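Local coordinates for protein SAM-dependent methyltransferase (Streptococcus pneumoniae, PDB 3KR9) that probably transfers a methyl group from S-adenosylmethionine to N1 of adenine 22 in tRNA, using a class I Rossmann-like methyltransferase fold, at residues Leu29-Glu32 against Leu33-Gly37; Pro51-Ser54 against Ala55-Val59; Ile101-Glu104 against Gly105-Lys108; Ile128-Asp132 against His133-Ile137; Ile142-Ala146 against Gly147-Glu151. All blocks are in the same frame, centred on the assembly; numbering follows the deposited sequence.

In the fold
All five contacts are local and lie round one seven-stranded sheet of strand order 3-2-1-4-5-7-6, the class I methyltransferase arrangement. Contacts 1 and 2 sit on successive helices, 28-35 and 49-61, centres about 15 Å apart; they touch where I31 CD1 lies 3.6 Å from N58 O. Contact 3 ends helix 95-104 and contact 4 joins helix 123-132 to strand 135-145. Their centres are about 13 Å apart, and E103 OE1 of contact 3 probably accepts a hydrogen bond from W129 NE1 of contact 4 at 3.2 Å. Contacts 4 and 5 share strand 135-145, with nearest atoms about 8 Å apart. Contacts 2 and 4 lie on opposite sides of the chain's centre, centres about 33 Å apart.

Contact 1 (Leu29-Glu32 against Leu33-Gly37); sequences LPIE and LVERG
L29 starts the last two turns of helix 28-35: its O accepts the N-H of L33 at 2.9 Å, and its CD1 lies alongside L33 CD1, 3.7 Å away, both side chains pointing the same way. The P30 carbonyl takes the V34 N-H, while the pyrrolidine ring turns from this turn toward A42 and I68. I31 O receives E35 N at 2.9 Å. The CG2 branch of I31 runs beside the E35 carboxylate, 3.7 Å from CD. E32 meets R36 through both backbone and side chain. Its O accepts R36 N at 3.1 Å, and its chain, bent at chi2 (67°), brings OE2 to 3.1 Å from R36 NH2 in a salt bridge on the anti side of the carboxylate, tilted 23° from its plane. The two charged planes stand 84° apart; the same NH2 also pairs with E7. G37, at positive phi, bonds from N to V34 O at 3.1 Å, one of the two bonds of the Schellman motif ending this helix of the beta-alpha-beta unit 17-22, 28-35, 39-46.

Contact 2 (Pro51-Ser54 against Ala55-Val59); sequences PYQS and AVKNV
Helix 49-61 is the crossover helix of the beta-alpha-beta unit between strands 39-46 and 68-72, and this contact spans its middle turns, where Y52 meets V56 one turn on. CG2 of V56 sits over one face of the phenol ring, 3.7 Å from the ring centroid and 19° off the normal, a CH-pi contact displaced toward the rim at CZ. With Y52 CG trans to its own N (chi1 174°), the ring leans toward the C-terminal end of the helix while still projecting outward, which brings one face under V56 CG2. V70 of strand 68-72 touches both side chains. Regular i to i+4 bonds run beneath: A55 N to P51 O at 2.9 Å, V56 N to Y52 O at 3.0 Å, K57 N to Q53 O at 3.0 Å. The nearly straight N58 N to S54 O bond follows. On the outward side Q53 and K57 approach each other only loosely, both chains bent at chi2. S54 directs its hydroxyl off the helix to ND1 of H26, a hydrogen bond to the loop before helix 28-35. A55 packs inward, with its CB 3.5 Å from P51 O.

Contact 3 (Ile101-Glu104 against Gly105-Lys108); sequences ILEE and GLGK
The backbone of I101-E104 is the last turn of helix 95-104, which frays at G105, where it leaves helical angles (phi -109°, psi 25°). G105 N has two weak bonds, to I101 O and L102 O, each at 3.3 Å. L106 N makes a sound i to i-3 bond to E103 O at 3.1 Å, reaching it from well above the carbonyl plane, 66° out of it. The chain then turns again, with K108 N bonded to G105 O at 2.9 Å. Side chains meet sparingly across the turn. L106 rests its CB 3.2 Å from E103 O, and with CG trans to the backbone N (chi1 -179°) its CD2 comes 4.3 Å from E103 OE2. That glutamate finds its main polar partner elsewhere: OE1 takes a hydrogen bond from NE1 of W129. L102 and L106 both pack on W129 as well, while I101 turns to I90 and M93 of strand 87-93. K108 reaches across to the main-chain oxygens of L76 and F79. The arrangement is a helix C-terminus that unwinds through a glycine into the loop leading to strand 114-119 of the Rossmann-like fold.

Contact 4 (Ile128-Asp132 against His133-Ile137); sequences IWLQD and HGFQI
W129 and H133 form an offset (parallel-displaced) stack: the imidazole lies over the five-membered part of the indole, centroids 3.8 Å apart and planes at 14°. H133 CB continues the overlap across the six-membered ring, 4.0 Å from its centroid, as a CH-pi contact. The side chains themselves cross at about a right angle. W129 NE1 and H133 NE2 are near each other because the rings overlap; the angle is too poor for a hydrogen bond, and NE1 is engaged by E103 of helix 95-104. W129 CG, trans to its backbone N (chi1 -171°), carries the indole along the helix end to lie beneath the imidazole. F135 runs alongside the indole, its CD2 4.0 Å from W129 CZ3, and its CB meets L130 CD2 at 3.9 Å. The turn from helix to strand is held by one carbonyl: L130 O accepts H133 N at 3.0 Å and F135 N at 3.1 Å, from opposite faces of its plane. G134, with phi of 82°, makes the bend between these two donors. A water lies within hydrogen-bonding distance of both Q131 O and F135 O and can bridge them. Thus helix 123-132 passes through the short H133-G134 turn into edge strand 135-145, at 130° to it over these segments; L130 and F135 face V155 of strand 148-157, and W129 packs against A99 of helix 95-104.

Contact 5 (Ile142-Ala146 against Gly147-Glu151); sequences ILEEA and GKFYE
L143 and Y150 form the hydrogen-bonded pair farther from the bend: L143 N to Y150 O at 3.0 Å and Y150 N to L143 O at 2.9 Å. E145 and K148 make the second such pair, with E145 N to K148 O at 2.8 Å lying in the carbonyl plane and K148 N approaching E145 O from above its plane. E144 with F149 is the non-hydrogen-bonded pair between them, and I142 with E151 the one beyond. On their face the extended E144 chain runs beside the F149 ring, the carboxylate and ring planes 20° apart and OE2 3.6 Å from CE1; I142 CD1 likewise lies 3.8 Å from E151 CG. On the other face the E145 CB meets Y150 CE2 at 3.9 Å. A water bridges E145 O and the Y150 hydroxyl, lying at the edge of the phenol ring. Farther out, R5 of helix 4-10 makes a cation-pi contact with the Y150 ring and gives its backbone N-H to E145 OE2, and L143 packs on L8. The E151 carboxylate is held by two salt bridges, to K184 and R127, which probably favour its charged form. The whole is a beta hairpin whose two-residue type I' turn, with A146 and G147 both at positive phi, joins strands 135-145 and 148-157 of the methyltransferase sheet.

Contact 1 (Leu29-Glu32 against Leu33-Gly37)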
loop_
_atom_site.group_PDB
_atom_site.type_symbol
_atom_site.label_atom_id
_atom_site.label_comp_id
_atom_site.label_asym_id
_atom_site.label_seq_id
_atom_site.Cartn_x
_atom_site.Cartn_y
_atom_site.Cartn_z
ATOM N N LEU A 29 0.737 0.784 14.830
ATOM C CA LEU A 29 1.870 0.219 14.085
ATOM C C LEU A 29 3.239 0.746 14.593
ATOM O O LEU A 29 4.129 -0.047 15.015
ATOM C CB LEU A 29 1.661 0.413 12.579
ATOM C CG LEU A 29 2.857 0.108 11.671
ATOM C CD1 LEU A 29 3.093 -1.418 11.727
ATOM C CD2 LEU A 29 2.511 0.576 10.210
ATOM N N PRO A 30 3.432 2.066 14.583
ATOM C CA PRO A 30 4.664 2.561 15.181
ATOM C C PRO A 30 4.891 2.170 16.668
ATOM O O PRO A 30 6.031 1.857 17.052
ATOM C CB PRO A 30 4.585 4.098 15.014
ATOM C CG PRO A 30 3.153 4.377 14.572
ATOM C CD PRO A 30 2.600 3.134 13.982
ATOM N N ILE A 31 3.838 2.232 17.490
ATOM C CA ILE A 31 3.953 1.808 18.868
ATOM C C ILE A 31 4.463 0.363 18.985
ATOM O O ILE A 31 5.460 0.096 19.663
ATOM C CB ILE A 31 2.640 2.008 19.637
ATOM C CG1 ILE A 31 2.352 3.511 19.795
ATOM C CG2 ILE A 31 2.684 1.225 21.001
ATOM C CD1 ILE A 31 0.937 3.849 20.396
ATOM N N GLU A 32 3.805 -0.538 18.293
ATOM C CA GLU A 32 4.212 -1.891 18.206
ATOM C C GLU A 32 5.682 -2.083 17.770
ATOM O O GLU A 32 6.404 -2.892 18.371
ATOM C CB GLU A 32 3.321 -2.596 17.185
ATOM C CG GLU A 32 3.825 -4.006 16.910
ATOM C CD GLU A 32 3.681 -4.953 18.137
ATOM O OE1 GLU A 32 2.879 -4.658 19.053
ATOM O OE2 GLU A 32 4.355 -6.007 18.125
ATOM N N LEU A 33 6.076 -1.422 16.668
ATOM C CA LEU A 33 7.413 -1.504 16.124
ATOM C C LEU A 33 8.483 -1.005 17.090
ATOM O O LEU A 33 9.602 -1.590 17.145
ATOM C CB LEU A 33 7.525 -0.780 14.744
ATOM C CG LEU A 33 6.810 -1.562 13.599
ATOM C CD1 LEU A 33 6.647 -0.778 12.304
ATOM C CD2 LEU A 33 7.515 -2.874 13.284
ATOM N N VAL A 34 8.180 0.042 17.869
ATOM C CA VAL A 34 9.195 0.548 18.781
ATOM C C VAL A 34 9.246 -0.402 19.969
ATOM O O VAL A 34 10.314 -0.725 20.474
ATOM C CB VAL A 34 8.928 1.924 19.317
ATOM C CG1 VAL A 34 9.931 2.272 20.433
ATOM C CG2 VAL A 34 8.964 3.032 18.167
ATOM N N GLU A 35 8.084 -0.874 20.388
ATOM C CA GLU A 35 8.054 -1.703 21.586
ATOM C C GLU A 35 8.857 -2.994 21.349
ATOM O O GLU A 35 9.539 -3.464 22.271
ATOM C CB GLU A 35 6.619 -1.949 22.080
ATOM C CG GLU A 35 6.005 -0.674 22.655
ATOM C CD GLU A 35 4.676 -0.900 23.332
ATOM O OE1 GLU A 35 3.952 -1.836 22.968
ATOM O OE2 GLU A 35 4.380 -0.135 24.245
ATOM N N ARG A 36 8.813 -3.548 20.133
ATOM C CA ARG A 36 9.549 -4.803 19.894
ATOM C C ARG A 36 10.998 -4.632 19.454
ATOM O O ARG A 36 11.676 -5.597 19.204
ATOM C CB ARG A 36 8.794 -5.775 18.963
ATOM C CG ARG A 36 8.533 -5.271 17.597
ATOM C CD ARG A 36 7.243 -5.936 17.072
ATOM N NE ARG A 36 7.312 -6.013 15.626
ATOM C CZ ARG A 36 6.375 -6.499 14.812
ATOM N NH1 ARG A 36 6.636 -6.501 13.509
ATOM N NH2 ARG A 36 5.203 -6.966 15.279
ATOM N N GLY A 37 11.471 -3.408 19.421
ATOM C CA GLY A 37 12.887 -3.111 19.216
ATOM C C GLY A 37 13.186 -3.139 17.741
ATOM O O GLY A 37 14.353 -3.244 17.333
#

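Contact 2 (Pro51-Ser54 against Ala55-Val59)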
loop_
_atom_site.group_PDB
_atom_site.type_symbol
_atom_site.label_atom_id
_atom_site.label_comp_id
_atom_site.label_asym_id
_atom_site.label_seq_id
_atom_site.Cartn_x
_atom_site.Cartn_y
_atom_site.Cartn_z
ATOM N N PRO A 51 -8.345 11.379 14.815
ATOM C CA PRO A 51 -7.196 10.446 14.683
ATOM C C PRO A 51 -5.895 11.065 15.235
ATOM O O PRO A 51 -5.128 10.395 15.915
ATOM C CB PRO A 51 -7.108 10.253 13.168
ATOM C CG PRO A 51 -8.553 10.277 12.717
ATOM C CD PRO A 51 -9.222 11.344 13.622
ATOM N N TYR A 52 -5.595 12.319 14.915
ATOM C CA TYR A 52 -4.475 12.978 15.619
ATOM C C TYR A 52 -4.501 12.822 17.153
ATOM O O TYR A 52 -3.501 12.486 17.746
ATOM C CB TYR A 52 -4.461 14.451 15.383
ATOM C CG TYR A 52 -3.404 15.186 16.201
ATOM C CD1 TYR A 52 -2.082 15.098 15.857
ATOM C CD2 TYR A 52 -3.750 16.032 17.283
ATOM C CE1 TYR A 52 -1.095 15.808 16.547
ATOM C CE2 TYR A 52 -2.732 16.732 18.025
ATOM C CZ TYR A 52 -1.417 16.604 17.636
ATOM O OH TYR A 52 -0.359 17.221 18.292
ATOM N N GLN A 53 -5.605 13.206 17.808
ATOM C CA GLN A 53 -5.647 13.127 19.274
ATOM C C GLN A 53 -5.532 11.672 19.777
ATOM O O GLN A 53 -4.905 11.423 20.810
ATOM C CB GLN A 53 -6.953 13.727 19.818
ATOM C CG GLN A 53 -6.946 15.261 19.781
ATOM C CD GLN A 53 -5.905 15.844 20.735
ATOM O OE1 GLN A 53 -5.577 15.249 21.753
ATOM N NE2 GLN A 53 -5.411 17.022 20.417
ATOM N N SER A 54 -6.164 10.723 19.074
ATOM C CA SER A 54 -6.056 9.320 19.497
ATOM C C SER A 54 -4.586 8.845 19.401
ATOM O O SER A 54 -4.070 8.178 20.321
ATOM C CB SER A 54 -6.983 8.409 18.672
ATOM O OG SER A 54 -6.665 7.006 18.853
ATOM N N ALA A 55 -3.903 9.232 18.315
ATOM C CA ALA A 55 -2.502 8.817 18.147
ATOM C C ALA A 55 -1.672 9.457 19.259
ATOM O O ALA A 55 -0.816 8.778 19.834
ATOM C CB ALA A 55 -1.954 9.244 16.769
ATOM N N VAL A 56 -1.923 10.749 19.559
ATOM C CA VAL A 56 -1.160 11.395 20.659
ATOM C C VAL A 56 -1.359 10.608 21.988
ATOM O O VAL A 56 -0.386 10.286 22.702
ATOM C CB VAL A 56 -1.517 12.883 20.876
ATOM C CG1 VAL A 56 -0.813 13.486 22.142
ATOM C CG2 VAL A 56 -1.097 13.752 19.626
ATOM N N LYS A 57 -2.611 10.277 22.296
ATOM C CA LYS A 57 -2.902 9.669 23.615
ATOM C C LYS A 57 -2.335 8.241 23.736
ATOM O O LYS A 57 -1.860 7.836 24.800
ATOM C CB LYS A 57 -4.410 9.649 23.865
ATOM C CG LYS A 57 -5.140 11.069 24.007
ATOM C CD LYS A 57 -4.561 11.939 25.147
ATOM C CE LYS A 57 -5.259 13.363 25.300
ATOM N NZ LYS A 57 -6.755 13.372 25.131
ATOM N N ASN A 58 -2.483 7.444 22.677
ATOM C CA ASN A 58 -1.882 6.123 22.658
ATOM C C ASN A 58 -0.385 6.171 22.836
ATOM O O ASN A 58 0.177 5.326 23.541
ATOM C CB ASN A 58 -2.309 5.290 21.428
ATOM C CG ASN A 58 -3.799 4.914 21.494
ATOM O OD1 ASN A 58 -4.624 5.480 20.786
ATOM N ND2 ASN A 58 -4.146 3.984 22.378
ATOM N N VAL A 59 0.272 7.149 22.229
ATOM C CA VAL A 59 1.745 7.193 22.333
ATOM C C VAL A 59 2.101 7.543 23.775
ATOM O O VAL A 59 2.958 6.894 24.365
ATOM C CB VAL A 59 2.412 8.141 21.306
ATOM C CG1 VAL A 59 3.823 8.574 21.747
ATOM C CG2 VAL A 59 2.438 7.448 19.922
#

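Contact 3 (Ile101-Glu104 against Gly105-Lys108)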
loop_
_atom_site.group_PDB
_atom_site.type_symbol
_atom_site.label_atom_id
_atom_site.label_comp_id
_atom_site.label_asym_id
_atom_site.label_seq_id
_atom_site.Cartn_x
_atom_site.Cartn_y
_atom_site.Cartn_z
ATOM N N ILE A 101 -0.724 11.457 -2.477
ATOM C CA ILE A 101 0.172 11.813 -1.376
ATOM C C ILE A 101 1.665 11.709 -1.769
ATOM O O ILE A 101 2.481 12.525 -1.363
ATOM C CB ILE A 101 -0.011 10.826 -0.128
ATOM C CG1 ILE A 101 -1.383 11.094 0.534
ATOM C CG2 ILE A 101 1.208 11.013 0.847
ATOM C CD1 ILE A 101 -1.921 9.868 1.354
ATOM N N LEU A 102 2.012 10.706 -2.559
ATOM C CA LEU A 102 3.434 10.540 -2.945
ATOM C C LEU A 102 3.792 11.718 -3.871
ATOM O O LEU A 102 4.849 12.302 -3.758
ATOM C CB LEU A 102 3.636 9.213 -3.673
ATOM C CG LEU A 102 3.512 7.984 -2.735
ATOM C CD1 LEU A 102 3.771 6.637 -3.441
ATOM C CD2 LEU A 102 4.533 8.199 -1.636
ATOM N N GLU A 103 2.868 12.067 -4.750
ATOM C CA GLU A 103 3.148 13.107 -5.764
ATOM C C GLU A 103 3.391 14.464 -5.125
ATOM O O GLU A 103 4.385 15.109 -5.383
ATOM C CB GLU A 103 1.999 13.224 -6.760
ATOM C CG GLU A 103 2.104 14.462 -7.633
ATOM C CD GLU A 103 2.718 14.165 -8.974
ATOM O OE1 GLU A 103 2.159 13.301 -9.683
ATOM O OE2 GLU A 103 3.713 14.819 -9.343
ATOM N N GLU A 104 2.480 14.883 -4.262
ATOM C CA GLU A 104 2.651 16.129 -3.502
ATOM C C GLU A 104 3.897 16.232 -2.636
ATOM O O GLU A 104 4.408 17.315 -2.415
ATOM C CB GLU A 104 1.399 16.411 -2.673
ATOM C CG GLU A 104 0.152 16.392 -3.535
ATOM C CD GLU A 104 -0.946 17.239 -2.941
ATOM O OE1 GLU A 104 -1.162 17.133 -1.720
ATOM O OE2 GLU A 104 -1.577 18.024 -3.697
ATOM N N GLY A 105 4.414 15.121 -2.117
ATOM C CA GLY A 105 5.662 15.267 -1.395
ATOM C C GLY A 105 6.860 14.684 -2.122
ATOM O O GLY A 105 7.852 14.359 -1.499
ATOM N N LEU A 106 6.778 14.601 -3.461
ATOM C CA LEU A 106 7.759 13.877 -4.284
ATOM C C LEU A 106 9.188 14.376 -4.066
ATOM O O LEU A 106 10.168 13.579 -4.015
ATOM C CB LEU A 106 7.326 13.882 -5.770
ATOM C CG LEU A 106 8.157 13.184 -6.857
ATOM C CD1 LEU A 106 8.182 11.682 -6.604
ATOM C CD2 LEU A 106 7.654 13.530 -8.348
ATOM N N GLY A 107 9.313 15.677 -3.864
ATOM C CA GLY A 107 10.610 16.277 -3.585
ATOM C C GLY A 107 11.347 15.825 -2.324
ATOM O O GLY A 107 12.517 16.160 -2.176
ATOM N N LYS A 108 10.701 15.081 -1.415
ATOM C CA LYS A 108 11.340 14.647 -0.120
ATOM C C LYS A 108 11.701 13.180 -0.067
ATOM O O LYS A 108 12.252 12.689 0.907
ATOM C CB LYS A 108 10.376 14.864 1.058
ATOM C CG LYS A 108 9.877 16.307 1.241
ATOM C CD LYS A 108 8.762 16.332 2.304
ATOM C CE LYS A 108 8.325 17.713 2.575
ATOM N NZ LYS A 108 7.236 17.654 3.515
#

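Contact 4 (Ile128-Asp132 against His133-Ile137)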
loop_
_atom_site.group_PDB
_atom_site.type_symbol
_atom_site.label_atom_id
_atom_site.label_comp_id
_atom_site.label_asym_id
_atom_site.label_seq_id
_atom_site.Cartn_x
_atom_site.Cartn_y
_atom_site.Cartn_z
ATOM N N ILE A 128 1.581 2.200 -12.177
ATOM C CA ILE A 128 1.891 3.125 -13.325
ATOM C C ILE A 128 2.528 4.391 -12.770
ATOM O O ILE A 128 3.577 4.878 -13.215
ATOM C CB ILE A 128 0.584 3.412 -14.105
ATOM C CG1 ILE A 128 0.186 2.148 -14.855
ATOM C CG2 ILE A 128 0.678 4.715 -15.050
ATOM C CD1 ILE A 128 -1.278 2.094 -15.224
ATOM N N TRP A 129 1.920 4.915 -11.746
ATOM C CA TRP A 129 2.476 6.111 -11.121
ATOM C C TRP A 129 3.895 5.871 -10.643
ATOM O O TRP A 129 4.806 6.679 -10.929
ATOM C CB TRP A 129 1.598 6.571 -9.943
ATOM C CG TRP A 129 2.079 7.892 -9.488
ATOM C CD1 TRP A 129 1.683 9.108 -9.952
ATOM C CD2 TRP A 129 3.110 8.131 -8.521
ATOM N NE1 TRP A 129 2.414 10.101 -9.305
ATOM C CE2 TRP A 129 3.313 9.518 -8.454
ATOM C CE3 TRP A 129 3.918 7.291 -7.737
ATOM C CZ2 TRP A 129 4.250 10.104 -7.593
ATOM C CZ3 TRP A 129 4.872 7.868 -6.903
ATOM C CH2 TRP A 129 4.995 9.278 -6.807
ATOM N N LEU A 130 4.115 4.765 -9.923
ATOM C CA LEU A 130 5.437 4.457 -9.371
ATOM C C LEU A 130 6.476 4.393 -10.460
ATOM O O LEU A 130 7.540 5.042 -10.383
ATOM C CB LEU A 130 5.433 3.103 -8.609
ATOM C CG LEU A 130 4.691 3.152 -7.277
ATOM C CD1 LEU A 130 4.265 1.751 -6.840
ATOM C CD2 LEU A 130 5.546 3.881 -6.200
ATOM N N GLN A 131 6.154 3.601 -11.464
ATOM C CA GLN A 131 7.057 3.427 -12.578
ATOM C C GLN A 131 7.412 4.777 -13.227
ATOM O O GLN A 131 8.575 5.017 -13.528
ATOM C CB GLN A 131 6.407 2.547 -13.643
ATOM C CG GLN A 131 7.105 2.754 -15.025
ATOM C CD GLN A 131 6.992 1.522 -15.890
ATOM O OE1 GLN A 131 6.602 0.450 -15.389
ATOM N NE2 GLN A 131 7.329 1.652 -17.207
ATOM N N ASP A 132 6.403 5.634 -13.445
ATOM C CA ASP A 132 6.623 6.941 -14.101
ATOM C C ASP A 132 7.368 7.935 -13.218
ATOM O O ASP A 132 7.651 9.014 -13.684
ATOM C CB ASP A 132 5.281 7.571 -14.515
ATOM C CG ASP A 132 4.551 6.746 -15.533
ATOM O OD1 ASP A 132 5.230 6.006 -16.269
ATOM O OD2 ASP A 132 3.293 6.818 -15.592
ATOM N N HIS A 133 7.677 7.608 -11.951
ATOM C CA HIS A 133 8.309 8.606 -11.064
ATOM C C HIS A 133 9.554 8.058 -10.471
ATOM O O HIS A 133 9.992 8.495 -9.423
ATOM C CB HIS A 133 7.340 9.108 -9.965
ATOM C CG HIS A 133 6.223 9.925 -10.521
ATOM N ND1 HIS A 133 6.249 11.310 -10.553
ATOM C CD2 HIS A 133 5.082 9.552 -11.153
ATOM C CE1 HIS A 133 5.160 11.752 -11.163
ATOM N NE2 HIS A 133 4.439 10.712 -11.540
ATOM N N GLY A 134 10.127 7.083 -11.149
ATOM C CA GLY A 134 11.458 6.652 -10.784
ATOM C C GLY A 134 11.500 5.671 -9.594
ATOM O O GLY A 134 12.501 5.650 -8.861
ATOM N N PHE A 135 10.454 4.866 -9.415
ATOM C CA PHE A 135 10.429 3.842 -8.344
ATOM C C PHE A 135 10.314 2.445 -8.909
ATOM O O PHE A 135 9.645 2.245 -9.940
ATOM C CB PHE A 135 9.234 4.128 -7.344
ATOM C CG PHE A 135 9.412 5.367 -6.585
ATOM C CD1 PHE A 135 10.357 5.424 -5.559
ATOM C CD2 PHE A 135 8.668 6.540 -6.917
ATOM C CE1 PHE A 135 10.552 6.594 -4.840
ATOM C CE2 PHE A 135 8.864 7.713 -6.218
ATOM C CZ PHE A 135 9.804 7.783 -5.188
ATOM N N GLN A 136 10.901 1.459 -8.222
ATOM C CA GLN A 136 10.756 0.054 -8.629
ATOM C C GLN A 136 10.142 -0.765 -7.490
ATOM O O GLN A 136 10.429 -0.542 -6.337
ATOM C CB GLN A 136 12.124 -0.586 -9.034
ATOM C CG GLN A 136 13.229 -0.426 -7.979
ATOM C CD GLN A 136 14.544 -1.184 -8.316
ATOM O OE1 GLN A 136 14.544 -2.097 -9.115
ATOM N NE2 GLN A 136 15.639 -0.804 -7.661
ATOM N N ILE A 137 9.333 -1.743 -7.844
ATOM C CA ILE A 137 8.771 -2.639 -6.876
ATOM C C ILE A 137 9.846 -3.658 -6.631
ATOM O O ILE A 137 10.488 -4.139 -7.598
ATOM C CB ILE A 137 7.462 -3.232 -7.415
ATOM C CG1 ILE A 137 6.405 -2.084 -7.525
ATOM C CG2 ILE A 137 6.938 -4.367 -6.520
ATOM C CD1 ILE A 137 5.188 -2.475 -8.420
HETATM O O HOH W 1 10.634 3.326 -12.655
#

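Contact 5 (Ile142-Ala146 against Gly147-Glu151)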
loop_
_atom_site.group_PDB
_atom_site.type_symbol
_atom_site.label_atom_id
_atom_site.label_comp_id
_atom_site.label_asym_id
_atom_site.label_seq_id
_atom_site.Cartn_x
_atom_site.Cartn_y
_atom_site.Cartn_z
ATOM N N ILE A 142 0.205 -10.460 -0.674
ATOM C CA ILE A 142 -1.249 -10.288 -0.743
ATOM C C ILE A 142 -1.885 -11.133 0.356
ATOM O O ILE A 142 -1.482 -12.266 0.577
ATOM C CB ILE A 142 -1.810 -10.669 -2.138
ATOM C CG1 ILE A 142 -3.304 -10.361 -2.219
ATOM C CG2 ILE A 142 -1.522 -12.200 -2.456
ATOM C CD1 ILE A 142 -3.888 -10.323 -3.674
ATOM N N LEU A 143 -2.850 -10.582 1.072
ATOM C CA LEU A 143 -3.502 -11.346 2.129
ATOM C C LEU A 143 -4.989 -11.221 2.034
ATOM O O LEU A 143 -5.505 -10.388 1.280
ATOM C CB LEU A 143 -3.040 -10.887 3.515
ATOM C CG LEU A 143 -3.548 -9.505 3.925
ATOM C CD1 LEU A 143 -4.103 -9.546 5.323
ATOM C CD2 LEU A 143 -2.440 -8.441 3.811
ATOM N N GLU A 144 -5.690 -12.055 2.793
ATOM C CA GLU A 144 -7.154 -11.940 2.910
ATOM C C GLU A 144 -7.462 -11.671 4.366
ATOM O O GLU A 144 -6.782 -12.195 5.241
ATOM C CB GLU A 144 -7.855 -13.242 2.506
ATOM C CG GLU A 144 -9.376 -13.140 2.550
ATOM C CD GLU A 144 -10.077 -14.425 2.085
ATOM O OE1 GLU A 144 -9.504 -15.532 2.205
ATOM O OE2 GLU A 144 -11.221 -14.328 1.601
ATOM N N GLU A 145 -8.496 -10.887 4.619
ATOM C CA GLU A 145 -8.819 -10.460 5.973
ATOM C C GLU A 145 -10.306 -10.199 6.005
ATOM O O GLU A 145 -10.815 -9.393 5.245
ATOM C CB GLU A 145 -8.020 -9.198 6.337
ATOM C CG GLU A 145 -8.349 -8.532 7.687
ATOM C CD GLU A 145 -7.235 -7.524 8.105
ATOM O OE1 GLU A 145 -7.398 -6.327 7.754
ATOM O OE2 GLU A 145 -6.191 -7.930 8.726
ATOM N N ALA A 146 -11.011 -10.947 6.843
ATOM C CA ALA A 146 -12.460 -10.826 6.913
ATOM C C ALA A 146 -13.094 -10.904 5.526
ATOM O O ALA A 146 -13.981 -10.149 5.215
ATOM C CB ALA A 146 -12.811 -9.536 7.561
ATOM N N GLY A 147 -12.599 -11.771 4.657
ATOM C CA GLY A 147 -13.243 -11.907 3.362
ATOM C C GLY A 147 -12.910 -10.824 2.340
ATOM O O GLY A 147 -13.481 -10.814 1.259
ATOM N N LYS A 148 -12.027 -9.872 2.661
ATOM C CA LYS A 148 -11.525 -9.018 1.590
ATOM C C LYS A 148 -10.028 -9.217 1.351
ATOM O O LYS A 148 -9.322 -9.793 2.170
ATOM C CB LYS A 148 -11.898 -7.530 1.787
ATOM C CG LYS A 148 -13.395 -7.287 1.777
ATOM C CD LYS A 148 -13.756 -5.957 2.489
ATOM C CE LYS A 148 -13.989 -4.812 1.505
ATOM N NZ LYS A 148 -15.433 -4.698 1.063
ATOM N N PHE A 149 -9.564 -8.755 0.196
ATOM C CA PHE A 149 -8.180 -8.989 -0.269
ATOM C C PHE A 149 -7.388 -7.692 -0.308
ATOM O O PHE A 149 -7.868 -6.675 -0.835
ATOM C CB PHE A 149 -8.202 -9.575 -1.670
ATOM C CG PHE A 149 -8.991 -10.829 -1.753
ATOM C CD1 PHE A 149 -8.499 -12.018 -1.198
ATOM C CD2 PHE A 149 -10.235 -10.822 -2.328
ATOM C CE1 PHE A 149 -9.266 -13.176 -1.236
ATOM C CE2 PHE A 149 -11.020 -11.974 -2.354
ATOM C CZ PHE A 149 -10.521 -13.164 -1.812
ATOM N N TYR A 150 -6.179 -7.730 0.199
ATOM C CA TYR A 150 -5.338 -6.527 0.296
ATOM C C TYR A 150 -3.936 -6.797 -0.277
ATOM O O TYR A 150 -3.242 -7.750 0.167
ATOM C CB TYR A 150 -5.200 -6.094 1.773
ATOM C CG TYR A 150 -6.539 -5.755 2.388
ATOM C CD1 TYR A 150 -7.106 -4.498 2.202
ATOM C CD2 TYR A 150 -7.265 -6.707 3.109
ATOM C CE1 TYR A 150 -8.342 -4.180 2.728
ATOM C CE2 TYR A 150 -8.520 -6.391 3.640
ATOM C CZ TYR A 150 -9.036 -5.129 3.454
ATOM O OH TYR A 150 -10.265 -4.813 3.971
ATOM N N GLU A 151 -3.502 -5.962 -1.214
ATOM C CA GLU A 151 -2.117 -6.073 -1.751
ATOM C C GLU A 151 -1.217 -5.109 -0.981
ATOM O O GLU A 151 -1.696 -4.056 -0.515
ATOM C CB GLU A 151 -2.110 -5.712 -3.244
ATOM C CG GLU A 151 -2.978 -6.665 -4.076
ATOM C CD GLU A 151 -2.844 -6.406 -5.547
ATOM O OE1 GLU A 151 -1.929 -5.656 -5.901
ATOM O OE2 GLU A 151 -3.651 -6.918 -6.353
HETATM O O HOH W 2 -10.915 -6.664 5.713
#